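Local coordinates for acetyl-CoA acetyltransferase (Bacillus anthracis, PDB 3SS6), which probably catalyses, as a thiolase-family enzyme, the reversible condensation of two acetyl-CoA molecules into acetoacetyl-CoA with release of coenzyme A, at residues M4-I9 with L274-G279; I17-G22 with K217-R222; E303-S308 with A388-A393. One frame throughout, in Å; residues are numbered along the deposited sequence.

Contact 1 of 3, residues M4-I9 with L274-G279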
ATOM      1  N   MET A   4     -43.509 -29.688  -5.146  1.00 23.56           N
ATOM      2  CA  MET A   4     -42.485 -28.993  -4.372  1.00 21.81           C
ATOM      3  C   MET A   4     -41.913 -29.977  -3.369  1.00 19.84           C
ATOM      4  O   MET A   4     -42.588 -30.362  -2.414  1.00 21.78           O
ATOM      5  CB  MET A   4     -43.098 -27.811  -3.630  1.00 26.57           C
ATOM      6  CG  MET A   4     -42.150 -27.117  -2.663  1.00 33.45           C
ATOM      7  SD  MET A   4     -42.961 -25.695  -1.919  1.00 80.93           S
ATOM      8  CE  MET A   4     -43.816 -25.064  -3.364  1.00 30.46           C
ATOM      9  N   HIS A   5     -40.667 -30.382  -3.583  1.00 18.76           N
ATOM     10  CA  HIS A   5     -40.074 -31.448  -2.783  1.00 20.24           C
ATOM     11  C   HIS A   5     -39.767 -31.014  -1.364  1.00 18.41           C
ATOM     12  O   HIS A   5     -39.336 -29.887  -1.139  1.00 18.16           O
ATOM     13  CB  HIS A   5     -38.791 -31.934  -3.458  1.00 22.20           C
ATOM     14  CG  HIS A   5     -39.033 -32.559  -4.794  1.00 31.87           C
ATOM     15  ND1 HIS A   5     -39.307 -33.902  -4.945  1.00 38.22           N
ATOM     16  CD2 HIS A   5     -39.083 -32.019  -6.033  1.00 35.96           C
ATOM     17  CE1 HIS A   5     -39.497 -34.167  -6.225  1.00 42.14           C
ATOM     18  NE2 HIS A   5     -39.370 -33.043  -6.908  1.00 41.53           N
ATOM     19  N   ASN A   6     -39.974 -31.911  -0.404  1.00 18.03           N
ATOM     20  CA  ASN A   6     -39.526 -31.636   0.955  1.00 17.49           C
ATOM     21  C   ASN A   6     -38.012 -31.654   0.976  1.00 18.71           C
ATOM     22  O   ASN A   6     -37.394 -32.460   0.279  1.00 17.01           O
ATOM     23  CB  ASN A   6     -40.039 -32.691   1.937  1.00 16.15           C
ATOM     24  CG  ASN A   6     -41.552 -32.664   2.107  1.00 19.98           C
ATOM     25  OD1 ASN A   6     -42.217 -31.708   1.714  1.00 21.69           O
ATOM     26  ND2 ASN A   6     -42.096 -33.715   2.735  1.00 21.64           N
ATOM     27  N   VAL A   7     -37.421 -30.788   1.794  1.00 14.29           N
ATOM     28  CA  VAL A   7     -35.964 -30.685   1.905  1.00 14.01           C
ATOM     29  C   VAL A   7     -35.479 -31.304   3.219  1.00 16.16           C
ATOM     30  O   VAL A   7     -35.927 -30.916   4.297  1.00 17.01           O
ATOM     31  CB  VAL A   7     -35.525 -29.229   1.854  1.00 15.51           C
ATOM     32  CG1 VAL A   7     -33.989 -29.137   1.905  1.00 15.46           C
ATOM     33  CG2 VAL A   7     -36.066 -28.565   0.591  1.00 16.67           C
ATOM     34  N   VAL A   8     -34.567 -32.263   3.127  1.00 15.06           N
ATOM     35  CA  VAL A   8     -33.996 -32.876   4.319  1.00 13.06           C
ATOM     36  C   VAL A   8     -32.493 -32.659   4.350  1.00 16.27           C
ATOM     37  O   VAL A   8     -31.871 -32.340   3.337  1.00 14.66           O
ATOM     38  CB  VAL A   8     -34.333 -34.390   4.433  1.00 15.36           C
ATOM     39  CG1 VAL A   8     -35.850 -34.585   4.501  1.00 16.90           C
ATOM     40  CG2 VAL A   8     -33.737 -35.163   3.277  1.00 16.89           C
ATOM     41  N   ILE A   9     -31.923 -32.818   5.535  1.00 15.76           N
ATOM     42  CA  ILE A   9     -30.519 -32.535   5.782  1.00 13.18           C
ATOM     43  C   ILE A   9     -29.884 -33.832   6.244  1.00 14.89           C
ATOM     44  O   ILE A   9     -30.320 -34.409   7.240  1.00 15.92           O
ATOM     45  CB  ILE A   9     -30.379 -31.482   6.902  1.00 12.64           C
ATOM     46  CG1 ILE A   9     -30.941 -30.133   6.433  1.00 16.58           C
ATOM     47  CG2 ILE A   9     -28.912 -31.317   7.320  1.00 14.21           C
ATOM     48  CD1 ILE A   9     -31.300 -29.191   7.572  1.00 19.73           C
ATOM     49  N   LEU A 274     -30.945 -36.253   9.291  1.00 14.67           N
ATOM     50  CA  LEU A 274     -30.852 -35.674  10.624  1.00 16.59           C
ATOM     51  C   LEU A 274     -32.066 -34.811  10.917  1.00 18.77           C
ATOM     52  O   LEU A 274     -32.521 -34.737  12.063  1.00 17.96           O
ATOM     53  CB  LEU A 274     -29.603 -34.785  10.732  1.00 14.20           C
ATOM     54  CG  LEU A 274     -28.247 -35.437  10.485  1.00 16.04           C
ATOM     55  CD1 LEU A 274     -27.161 -34.365  10.447  1.00 15.82           C
ATOM     56  CD2 LEU A 274     -27.944 -36.470  11.564  1.00 22.25           C
ATOM     57  N   ALA A 275     -32.574 -34.145   9.882  1.00 16.60           N
ATOM     58  CA  ALA A 275     -33.580 -33.108  10.066  1.00 13.48           C
ATOM     59  C   ALA A 275     -34.247 -32.738   8.749  1.00 15.87           C
ATOM     60  O   ALA A 275     -33.729 -33.048   7.678  1.00 16.13           O
ATOM     61  CB  ALA A 275     -32.925 -31.860  10.676  1.00 14.89           C
ATOM     62  N   ARG A 276     -35.393 -32.065   8.843  1.00 15.04           N
ATOM     63  CA  ARG A 276     -36.043 -31.483   7.675  1.00 16.18           C
ATOM     64  C   ARG A 276     -36.166 -29.976   7.849  1.00 17.58           C
ATOM     65  O   ARG A 276     -36.211 -29.462   8.974  1.00 17.78           O
ATOM     66  CB  ARG A 276     -37.430 -32.097   7.446  1.00 17.99           C
ATOM     67  CG  ARG A 276     -38.471 -31.700   8.502  1.00 17.01           C
ATOM     68  CD  ARG A 276     -39.894 -32.164   8.121  1.00 20.05           C
ATOM     69  NE  ARG A 276     -40.009 -33.622   8.106  1.00 21.38           N
ATOM     70  CZ  ARG A 276     -39.943 -34.370   7.008  1.00 23.37           C
ATOM     71  NH1 ARG A 276     -39.770 -33.807   5.815  1.00 23.61           N
ATOM     72  NH2 ARG A 276     -40.057 -35.688   7.102  1.00 23.91           N
ATOM     73  N   ILE A 277     -36.203 -29.262   6.734  1.00 14.96           N
ATOM     74  CA  ILE A 277     -36.492 -27.837   6.785  1.00 15.43           C
ATOM     75  C   ILE A 277     -37.995 -27.648   6.608  1.00 18.17           C
ATOM     76  O   ILE A 277     -38.581 -28.147   5.639  1.00 19.25           O
ATOM     77  CB  ILE A 277     -35.708 -27.067   5.705  1.00 14.31           C
ATOM     78  CG1 ILE A 277     -34.215 -27.089   6.038  1.00 15.96           C
ATOM     79  CG2 ILE A 277     -36.193 -25.616   5.641  1.00 15.45           C
ATOM     80  CD1 ILE A 277     -33.295 -26.578   4.923  1.00 17.35           C
ATOM     81  N   VAL A 278     -38.640 -26.960   7.548  1.00 16.85           N
ATOM     82  CA  VAL A 278     -40.073 -26.709   7.388  1.00 16.70           C
ATOM     83  C   VAL A 278     -40.432 -25.290   6.946  1.00 17.49           C
ATOM     84  O   VAL A 278     -41.557 -25.055   6.514  1.00 20.52           O
ATOM     85  CB  VAL A 278     -40.894 -27.097   8.638  1.00 23.80           C
ATOM     86  CG1 VAL A 278     -40.781 -28.604   8.904  1.00 26.94           C
ATOM     87  CG2 VAL A 278     -40.457 -26.304   9.838  1.00 23.99           C
ATOM     88  N   GLY A 279     -39.486 -24.355   7.044  1.00 16.79           N
ATOM     89  CA  GLY A 279     -39.738 -22.990   6.604  1.00 17.78           C
ATOM     90  C   GLY A 279     -38.565 -22.062   6.837  1.00 15.39           C
ATOM     91  O   GLY A 279     -37.612 -22.414   7.516  1.00 15.46           O
TER
HETATM   92  O   HOH W   1     -38.780 -28.613   2.864  1.00 27.46           O

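Contact 2 of 3, residues I17-G22 with K217-R222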
ATOM      1  N   ILE A  17     -14.093 -23.058  15.725  1.00 12.76           N
ATOM      2  CA  ILE A  17     -14.041 -21.619  15.452  1.00 11.45           C
ATOM      3  C   ILE A  17     -12.753 -21.042  16.031  1.00 13.17           C
ATOM      4  O   ILE A  17     -12.504 -21.137  17.238  1.00 14.47           O
ATOM      5  CB  ILE A  17     -15.276 -20.898  16.021  1.00 12.89           C
ATOM      6  CG1 ILE A  17     -16.550 -21.442  15.358  1.00 12.14           C
ATOM      7  CG2 ILE A  17     -15.157 -19.386  15.802  1.00 12.58           C
ATOM      8  CD1 ILE A  17     -17.835 -21.054  16.070  1.00 15.03           C
ATOM      9  N   GLY A  18     -11.940 -20.460  15.154  1.00 11.89           N
ATOM     10  CA  GLY A  18     -10.690 -19.827  15.549  1.00 13.62           C
ATOM     11  C   GLY A  18     -10.870 -18.391  16.023  1.00 14.17           C
ATOM     12  O   GLY A  18     -11.825 -17.707  15.640  1.00 14.02           O
ATOM     13  N   THR A  19      -9.958 -17.943  16.883  1.00 14.01           N
ATOM     14  CA  THR A  19      -9.947 -16.545  17.312  1.00 13.35           C
ATOM     15  C   THR A  19      -9.123 -15.717  16.336  1.00 15.54           C
ATOM     16  O   THR A  19      -8.314 -16.248  15.585  1.00 16.14           O
ATOM     17  CB  THR A  19      -9.362 -16.374  18.730  1.00 16.89           C
ATOM     18  OG1 THR A  19      -8.048 -16.944  18.782  1.00 22.26           O
ATOM     19  CG2 THR A  19     -10.246 -17.044  19.755  1.00 17.21           C
ATOM     20  N   PHE A  20      -9.344 -14.409  16.343  1.00 15.45           N
ATOM     21  CA  PHE A  20      -8.632 -13.526  15.427  1.00 15.01           C
ATOM     22  C   PHE A  20      -7.133 -13.599  15.644  1.00 16.20           C
ATOM     23  O   PHE A  20      -6.639 -13.385  16.756  1.00 18.76           O
ATOM     24  CB  PHE A  20      -9.128 -12.090  15.581  1.00 15.69           C
ATOM     25  CG  PHE A  20      -8.717 -11.190  14.446  1.00 15.93           C
ATOM     26  CD1 PHE A  20      -7.655 -10.318  14.586  1.00 20.49           C
ATOM     27  CD2 PHE A  20      -9.381 -11.248  13.227  1.00 16.47           C
ATOM     28  CE1 PHE A  20      -7.275  -9.497  13.529  1.00 20.23           C
ATOM     29  CE2 PHE A  20      -9.008 -10.432  12.174  1.00 19.22           C
ATOM     30  CZ  PHE A  20      -7.950  -9.563  12.328  1.00 20.54           C
ATOM     31  N   GLY A  21      -6.406 -13.916  14.579  1.00 14.29           N
ATOM     32  CA  GLY A  21      -4.968 -14.081  14.680  1.00 16.68           C
ATOM     33  C   GLY A  21      -4.578 -15.375  15.370  1.00 18.03           C
ATOM     34  O   GLY A  21      -3.413 -15.561  15.739  1.00 18.12           O
ATOM     35  N   GLY A  22      -5.550 -16.273  15.527  1.00 17.55           N
ATOM     36  CA  GLY A  22      -5.343 -17.539  16.227  1.00 15.14           C
ATOM     37  C   GLY A  22      -4.935 -18.693  15.319  1.00 14.63           C
ATOM     38  O   GLY A  22      -4.118 -18.531  14.412  1.00 15.23           O
ATOM     39  N   LYS A 217     -10.474 -27.867  18.411  1.00 16.84           N
ATOM     40  CA  LYS A 217     -11.325 -27.347  19.482  1.00 15.89           C
ATOM     41  C   LYS A 217     -11.545 -25.840  19.363  1.00 17.83           C
ATOM     42  O   LYS A 217     -10.606 -25.086  19.092  1.00 17.65           O
ATOM     43  CB  LYS A 217     -10.717 -27.650  20.852  1.00 20.80           C
ATOM     44  CG  LYS A 217     -10.247 -29.094  21.017  1.00 32.42           C
ATOM     45  CD  LYS A 217     -11.408 -30.069  21.149  1.00 41.65           C
ATOM     46  CE  LYS A 217     -12.103 -29.914  22.496  1.00 48.42           C
ATOM     47  NZ  LYS A 217     -13.113 -30.980  22.769  1.00 50.16           N
ATOM     48  N   ASP A 218     -12.783 -25.415  19.587  1.00 14.80           N
ATOM     49  CA  ASP A 218     -13.136 -23.993  19.577  1.00 12.56           C
ATOM     50  C   ASP A 218     -12.225 -23.232  20.533  1.00 16.23           C
ATOM     51  O   ASP A 218     -12.039 -23.645  21.685  1.00 18.02           O
ATOM     52  CB  ASP A 218     -14.596 -23.829  20.013  1.00 13.30           C
ATOM     53  CG  ASP A 218     -15.574 -24.476  19.041  1.00 16.04           C
ATOM     54  OD1 ASP A 218     -15.512 -24.167  17.825  1.00 14.72           O
ATOM     55  OD2 ASP A 218     -16.413 -25.287  19.496  1.00 15.80           O
ATOM     56  N   GLU A 219     -11.650 -22.122  20.080  1.00 14.40           N
ATOM     57  CA  GLU A 219     -10.658 -21.480  20.933  1.00 17.92           C
ATOM     58  C   GLU A 219     -11.096 -20.142  21.527  1.00 13.97           C
ATOM     59  O   GLU A 219     -10.358 -19.553  22.325  1.00 17.01           O
ATOM     60  CB  GLU A 219      -9.272 -21.406  20.265  1.00 26.00           C
ATOM     61  CG  GLU A 219      -9.258 -20.615  19.001  1.00 22.67           C
ATOM     62  CD  GLU A 219      -7.870 -20.449  18.366  1.00 20.96           C
ATOM     63  OE1 GLU A 219      -6.830 -20.914  18.889  1.00 24.77           O
ATOM     64  OE2 GLU A 219      -7.826 -19.814  17.312  1.00 17.68           O
ATOM     65  N   HIS A 220     -12.307 -19.692  21.194  1.00 12.59           N
ATOM     66  CA  HIS A 220     -12.795 -18.421  21.740  1.00 14.41           C
ATOM     67  C   HIS A 220     -13.255 -18.499  23.205  1.00 16.62           C
ATOM     68  O   HIS A 220     -13.074 -17.547  23.951  1.00 16.29           O
ATOM     69  CB  HIS A 220     -13.911 -17.808  20.873  1.00 15.74           C
ATOM     70  CG  HIS A 220     -14.062 -16.329  21.060  1.00 17.07           C
ATOM     71  ND1 HIS A 220     -13.254 -15.416  20.416  1.00 20.39           N
ATOM     72  CD2 HIS A 220     -14.909 -15.605  21.830  1.00 17.69           C
ATOM     73  CE1 HIS A 220     -13.604 -14.192  20.770  1.00 19.44           C
ATOM     74  NE2 HIS A 220     -14.604 -14.278  21.627  1.00 17.92           N
ATOM     75  N   PRO A 221     -13.880 -19.616  23.616  1.00 15.35           N
ATOM     76  CA  PRO A 221     -14.350 -19.639  25.006  1.00 17.88           C
ATOM     77  C   PRO A 221     -13.197 -19.498  25.993  1.00 20.15           C
ATOM     78  O   PRO A 221     -12.132 -20.090  25.780  1.00 19.83           O
ATOM     79  CB  PRO A 221     -15.009 -21.013  25.124  1.00 15.87           C
ATOM     80  CG  PRO A 221     -15.551 -21.252  23.714  1.00 14.27           C
ATOM     81  CD  PRO A 221     -14.414 -20.745  22.833  1.00 15.91           C
ATOM     82  N   ARG A 222     -13.412 -18.720  27.053  1.00 17.47           N
ATOM     83  CA  ARG A 222     -12.356 -18.397  28.008  1.00 18.99           C
ATOM     84  C   ARG A 222     -12.741 -18.753  29.433  1.00 21.10           C
ATOM     85  O   ARG A 222     -13.713 -18.227  29.963  1.00 19.20           O
ATOM     86  CB  ARG A 222     -12.047 -16.902  27.991  1.00 24.28           C
ATOM     87  CG  ARG A 222     -11.551 -16.339  26.674  1.00 28.01           C
ATOM     88  CD  ARG A 222     -11.490 -14.803  26.762  1.00 31.26           C
ATOM     89  NE  ARG A 222     -10.570 -14.344  27.808  1.00 34.89           N
ATOM     90  CZ  ARG A 222     -10.400 -13.068  28.154  1.00 42.44           C
ATOM     91  NH1 ARG A 222     -11.094 -12.113  27.546  1.00 45.81           N
ATOM     92  NH2 ARG A 222      -9.540 -12.744  29.114  1.00 43.44           N
TER
HETATM   93  O   HOH W   2     -14.281 -20.628  19.311  1.00 14.72           O

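Contact 3 of 3, residues E303-S308 with A388-A393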
ATOM      1  N   GLU A 303     -45.757 -17.633  11.508  1.00 27.08           N
ATOM      2  CA  GLU A 303     -47.046 -17.517  10.839  1.00 34.48           C
ATOM      3  C   GLU A 303     -47.083 -18.457   9.643  1.00 33.23           C
ATOM      4  O   GLU A 303     -48.096 -19.100   9.373  1.00 33.54           O
ATOM      5  CB  GLU A 303     -47.271 -16.074  10.380  1.00 41.61           C
ATOM      6  CG  GLU A 303     -48.602 -15.477  10.806  1.00 56.43           C
ATOM      7  CD  GLU A 303     -49.789 -16.147  10.139  1.00 67.44           C
ATOM      8  OE1 GLU A 303     -49.596 -16.791   9.085  1.00 71.85           O
ATOM      9  OE2 GLU A 303     -50.915 -16.030  10.670  1.00 71.15           O
ATOM     10  N   LYS A 304     -45.960 -18.535   8.936  1.00 31.97           N
ATOM     11  CA  LYS A 304     -45.853 -19.360   7.739  1.00 33.85           C
ATOM     12  C   LYS A 304     -45.897 -20.852   8.040  1.00 34.13           C
ATOM     13  O   LYS A 304     -46.525 -21.610   7.309  1.00 37.23           O
ATOM     14  CB  LYS A 304     -44.567 -19.024   6.971  1.00 38.27           C
ATOM     15  CG  LYS A 304     -44.693 -17.840   6.022  1.00 48.12           C
ATOM     16  CD  LYS A 304     -43.387 -17.053   5.922  1.00 54.12           C
ATOM     17  CE  LYS A 304     -42.178 -17.969   5.774  1.00 56.09           C
ATOM     18  NZ  LYS A 304     -42.186 -18.709   4.484  1.00 58.87           N
ATOM     19  N   VAL A 305     -45.231 -21.275   9.110  1.00 29.79           N
ATOM     20  CA  VAL A 305     -45.149 -22.696   9.437  1.00 27.60           C
ATOM     21  C   VAL A 305     -46.212 -23.128  10.435  1.00 30.72           C
ATOM     22  O   VAL A 305     -46.320 -24.309  10.764  1.00 29.91           O
ATOM     23  CB  VAL A 305     -43.755 -23.094   9.974  1.00 28.83           C
ATOM     24  CG1 VAL A 305     -42.674 -22.685   8.987  1.00 28.81           C
ATOM     25  CG2 VAL A 305     -43.506 -22.479  11.337  1.00 29.69           C
ATOM     26  N   ASP A 306     -46.991 -22.164  10.912  1.00 32.22           N
ATOM     27  CA  ASP A 306     -48.099 -22.446  11.808  1.00 37.55           C
ATOM     28  C   ASP A 306     -47.600 -23.046  13.122  1.00 35.28           C
ATOM     29  O   ASP A 306     -48.178 -24.006  13.644  1.00 33.67           O
ATOM     30  CB  ASP A 306     -49.115 -23.372  11.129  1.00 41.47           C
ATOM     31  CG  ASP A 306     -50.409 -23.495  11.912  1.00 45.96           C
ATOM     32  OD1 ASP A 306     -50.728 -22.568  12.690  1.00 46.84           O
ATOM     33  OD2 ASP A 306     -51.106 -24.519  11.741  1.00 46.18           O
ATOM     34  N   TRP A 307     -46.513 -22.480  13.638  1.00 30.35           N
ATOM     35  CA  TRP A 307     -46.038 -22.801  14.978  1.00 26.86           C
ATOM     36  C   TRP A 307     -46.330 -21.629  15.894  1.00 32.60           C
ATOM     37  O   TRP A 307     -46.340 -20.474  15.459  1.00 32.48           O
ATOM     38  CB  TRP A 307     -44.526 -22.999  15.010  1.00 25.22           C
ATOM     39  CG  TRP A 307     -43.983 -24.226  14.373  1.00 28.45           C
ATOM     40  CD1 TRP A 307     -44.675 -25.205  13.715  1.00 33.41           C
ATOM     41  CD2 TRP A 307     -42.603 -24.613  14.335  1.00 27.67           C
ATOM     42  NE1 TRP A 307     -43.805 -26.177  13.271  1.00 34.86           N
ATOM     43  CE2 TRP A 307     -42.529 -25.834  13.638  1.00 30.67           C
ATOM     44  CE3 TRP A 307     -41.420 -24.040  14.826  1.00 24.37           C
ATOM     45  CZ2 TRP A 307     -41.323 -26.492  13.417  1.00 26.91           C
ATOM     46  CZ3 TRP A 307     -40.218 -24.697  14.595  1.00 18.78           C
ATOM     47  CH2 TRP A 307     -40.182 -25.904  13.895  1.00 23.09           C
ATOM     48  N   SER A 308     -46.543 -21.924  17.170  1.00 34.67           N
ATOM     49  CA  SER A 308     -46.455 -20.898  18.188  1.00 34.04           C
ATOM     50  C   SER A 308     -44.986 -20.841  18.576  1.00 31.17           C
ATOM     51  O   SER A 308     -44.242 -21.801  18.376  1.00 30.71           O
ATOM     52  CB  SER A 308     -47.297 -21.261  19.406  1.00 37.37           C
ATOM     53  OG  SER A 308     -46.709 -22.336  20.118  1.00 40.49           O
ATOM     54  N   ALA A 388     -34.666 -16.147   9.586  1.00 14.58           N
ATOM     55  CA  ALA A 388     -34.981 -17.266  10.473  1.00 15.95           C
ATOM     56  C   ALA A 388     -35.209 -18.554   9.690  1.00 16.30           C
ATOM     57  O   ALA A 388     -35.769 -18.544   8.586  1.00 18.70           O
ATOM     58  CB  ALA A 388     -36.199 -16.945  11.342  1.00 18.64           C
ATOM     59  N   LEU A 389     -34.772 -19.662  10.284  1.00 14.17           N
ATOM     60  CA  LEU A 389     -34.860 -20.974   9.671  1.00 14.40           C
ATOM     61  C   LEU A 389     -35.559 -21.911  10.650  1.00 14.50           C
ATOM     62  O   LEU A 389     -35.232 -21.935  11.837  1.00 15.20           O
ATOM     63  CB  LEU A 389     -33.444 -21.484   9.361  1.00 15.25           C
ATOM     64  CG  LEU A 389     -33.350 -22.845   8.672  1.00 16.56           C
ATOM     65  CD1 LEU A 389     -34.038 -22.817   7.316  1.00 16.71           C
ATOM     66  CD2 LEU A 389     -31.883 -23.242   8.528  1.00 16.13           C
ATOM     67  N   PHE A 390     -36.535 -22.667  10.154  1.00 13.76           N
ATOM     68  CA  PHE A 390     -37.381 -23.508  11.003  1.00 14.22           C
ATOM     69  C   PHE A 390     -37.153 -24.957  10.616  1.00 15.89           C
ATOM     70  O   PHE A 390     -37.320 -25.321   9.453  1.00 16.26           O
ATOM     71  CB  PHE A 390     -38.850 -23.117  10.826  1.00 14.77           C
ATOM     72  CG  PHE A 390     -39.131 -21.702  11.228  1.00 18.47           C
ATOM     73  CD1 PHE A 390     -39.687 -21.415  12.465  1.00 18.26           C
ATOM     74  CD2 PHE A 390     -38.785 -20.653  10.384  1.00 18.32           C
ATOM     75  CE1 PHE A 390     -39.922 -20.094  12.847  1.00 17.90           C
ATOM     76  CE2 PHE A 390     -39.007 -19.332  10.757  1.00 16.85           C
ATOM     77  CZ  PHE A 390     -39.584 -19.050  11.983  1.00 18.15           C
ATOM     78  N   ILE A 391     -36.732 -25.771  11.579  1.00 15.04           N
ATOM     79  CA  ILE A 391     -36.382 -27.155  11.284  1.00 15.46           C
ATOM     80  C   ILE A 391     -37.025 -28.138  12.258  1.00 17.65           C
ATOM     81  O   ILE A 391     -37.439 -27.766  13.363  1.00 17.85           O
ATOM     82  CB  ILE A 391     -34.857 -27.379  11.303  1.00 17.05           C
ATOM     83  CG1 ILE A 391     -34.301 -27.159  12.707  1.00 17.37           C
ATOM     84  CG2 ILE A 391     -34.150 -26.468  10.297  1.00 17.35           C
ATOM     85  CD1 ILE A 391     -32.867 -27.635  12.852  1.00 19.08           C
ATOM     86  N   GLU A 392     -37.133 -29.389  11.825  1.00 16.37           N
ATOM     87  CA  GLU A 392     -37.575 -30.465  12.713  1.00 16.85           C
ATOM     88  C   GLU A 392     -36.545 -31.577  12.654  1.00 17.91           C
ATOM     89  O   GLU A 392     -36.248 -32.093  11.579  1.00 17.38           O
ATOM     90  CB  GLU A 392     -38.957 -30.996  12.301  1.00 19.42           C
ATOM     91  CG  GLU A 392     -40.065 -29.968  12.508  1.00 21.89           C
ATOM     92  CD  GLU A 392     -41.429 -30.422  12.015  1.00 27.20           C
ATOM     93  OE1 GLU A 392     -41.520 -31.421  11.269  1.00 25.69           O
ATOM     94  OE2 GLU A 392     -42.423 -29.761  12.382  1.00 29.45           O
ATOM     95  N   ALA A 393     -35.999 -31.943  13.807  1.00 18.78           N
ATOM     96  CA  ALA A 393     -35.098 -33.084  13.872  1.00 16.52           C
ATOM     97  C   ALA A 393     -35.896 -34.358  13.616  1.00 22.04           C
ATOM     98  O   ALA A 393     -37.053 -34.482  14.040  1.00 22.40           O
ATOM     99  CB  ALA A 393     -34.413 -33.150  15.231  1.00 17.03           C
TER

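Contact 1 of 3, residues M4-I9 with L274-G279
Three branched aliphatic side chains, Val-7, Ile-9 and Ile-277, make up one face of this strand pair. Val-7 and Ile-277 run alongside each other in the same direction. Val-7 CG1, set anti to its backbone N, meets the tip of the extended isoleucine, CD1 of Ile-277, at 4.0 Å. Ile-9 instead crosses Ile-277 at about a right angle and lays its own CD1 3.9 Å from Ile-277 CG1. Helix 93-107 covers the Val-7 and Ile-277 side.

Polar groups join the apolar ones on the reverse side. Arg-276 starts with CG in the crowded position between N and the carbonyl carbon (chi1 70°) and bends again at chi3, which brings its guanidinium beside the Asn-6 amide, the two planes 80° apart. Both groups are held by one carboxylate: Glu-263 takes a hydrogen bond from Asn-6 ND2 and a salt bridge from Arg-276 NH2. Val-8 lies at a slant to the arginine stem, CG1 against Arg-276 CB, and packs on helix 263-269.

The backbone is an antiparallel ladder between the first strands of the two halves of the thiolase fold; in this chain it is where the strands of the N-terminal and C-terminal halves join in one sheet. The strands diverge, at 141° between their directions. Near Val-8 they are close; Ile-9 N gives a bond to Ala-275 O at 2.8 Å, and Ile-277 N reaches Val-7 O at 3.0 Å. Beyond that a water takes over, accepting from Val-7 N and donating to Ile-277 O, 2.8 Å in each case. At the other end lies a classic beta bulge: Leu-274 and Ala-275 both face Ile-9, whose O accepts a 2.8 Å bond from Leu-274 N and a weak one of 3.5 Å from Ala-275 N.

Contact 2 of 3, residues I17-G22 with K217-R222
One carboxylate oxygen, Glu-219 OE2, is the hub of this contact. Through its anti lone pair it accepts from Thr-19 N at 2.9 Å. Thr-19 OG1, 3.2 Å from Glu-219 OE2, adds at most a weak bond, its proton having another acceptor within reach, while Gly-22 CA comes to 3.5 Å from OE2. A bond from Ala-23 N, just past the segment, adds to the grip.

The preceding loop residue supplies a second carboxylate: Asp-218 OD1, also by its anti lone pair, takes the N-H of Ile-17, two residues before Thr-19, at 2.8 Å. Between the two, Ile-17 O receives Glu-219 N at 3.1 Å in an almost straight bond (174°), nearly along the C=O axis. A water donates to that carbonyl at 2.8 Å and accepts from His-220 N at 2.9 Å. The Thr-19 methyl, CG2, rests against the imidazole, 3.5 Å from His-220 ND1.

Glu-219 starts with CG between the backbone N and carbonyl carbon (chi1 61°) and then runs extended, so its carboxylate reaches the mouth of the type II turn Thr-19 to Gly-22, closed by Gly-22 N to Thr-19 O. A salt bridge to Arg-14 steadies Asp-218 OD1.

Farther out, Phe-20 at the turn packs on Arg-132 of a second subunit and Leu-137 of a third. The 217-222 loop belongs to the long insertion of the thiolase N-terminal half; it joins the end of strand 7-19, itself paired with strand 252-262, to helix 174-194, against which Pro-221 packs, and to helix 345-348, touched by Asp-218 and Pro-221.

Contact 3 of 3, residues E303-S308 with A388-A393
Aromatic packing dominates where the end of helix 294-305 meets strand 385-393. Trp-307 and Phe-390 form an offset edge-to-face pair: the edge of the phenylalanine is turned to the face of the indole six-membered ring, with planes 76° apart and centroids separated by 5.9 Å. Phe-390 CD1 makes the touch, sitting 3.9 Å from both CE3 and CZ3 of Trp-307, and the two side chains run antiparallel past one another.

Aliphatic contact comes from Val-305. Its CG2 lies 3.5 Å above the indole plane, toward the rim and on the face that also receives Phe-390, and is 4.1 Å from Phe-390 CD1, so one methyl serves both rings.

Polar atoms meet the indole at its rim. Ile-391 O lies in the ring plane, 3.4 Å from Trp-307 CH2. Glu-392, extended beyond CG, brings OE2 to 3.6 Å from Trp-307 CZ2 with its carboxylate almost coplanar with the ring (6°). These are edge approaches of oxygen to the C-H rim.

Asp-306, with positive phi, ends the helix and turns the chain so that Trp-307 faces the sheet. Helix 294-305 connects parallel strands 275-284 and 314-317, a beta-alpha-beta crossover. With helix 352-370 packing on Ile-391 across the strand, the arrangement is the alpha/beta/alpha layering of the thiolase C-terminal half.

Overall arrangement
Contacts 1 and 3 are neighbours in one sheet, their centres 11 Å apart: strand 275-284 of contact 1 pairs directly with strand 385-393 of contact 3. Val-278 N to Phe-390 O, 2.8 Å, and Phe-390 N to Gly-279 O, 2.9 Å, are probable hydrogen bonds at a second classic beta bulge. A potassium ion sits about 4 Å from the Leu-274 side chain of contact 1 and about 12 Å from that of Ile-391 in contact 3. Contact 2 uses the far end of strand 7-19, with its centre about 32 Å from those of both others, across the chain's centre. The oxidised Cys-91, probably the thiolase nucleophile, lies in none of the three segment pairs.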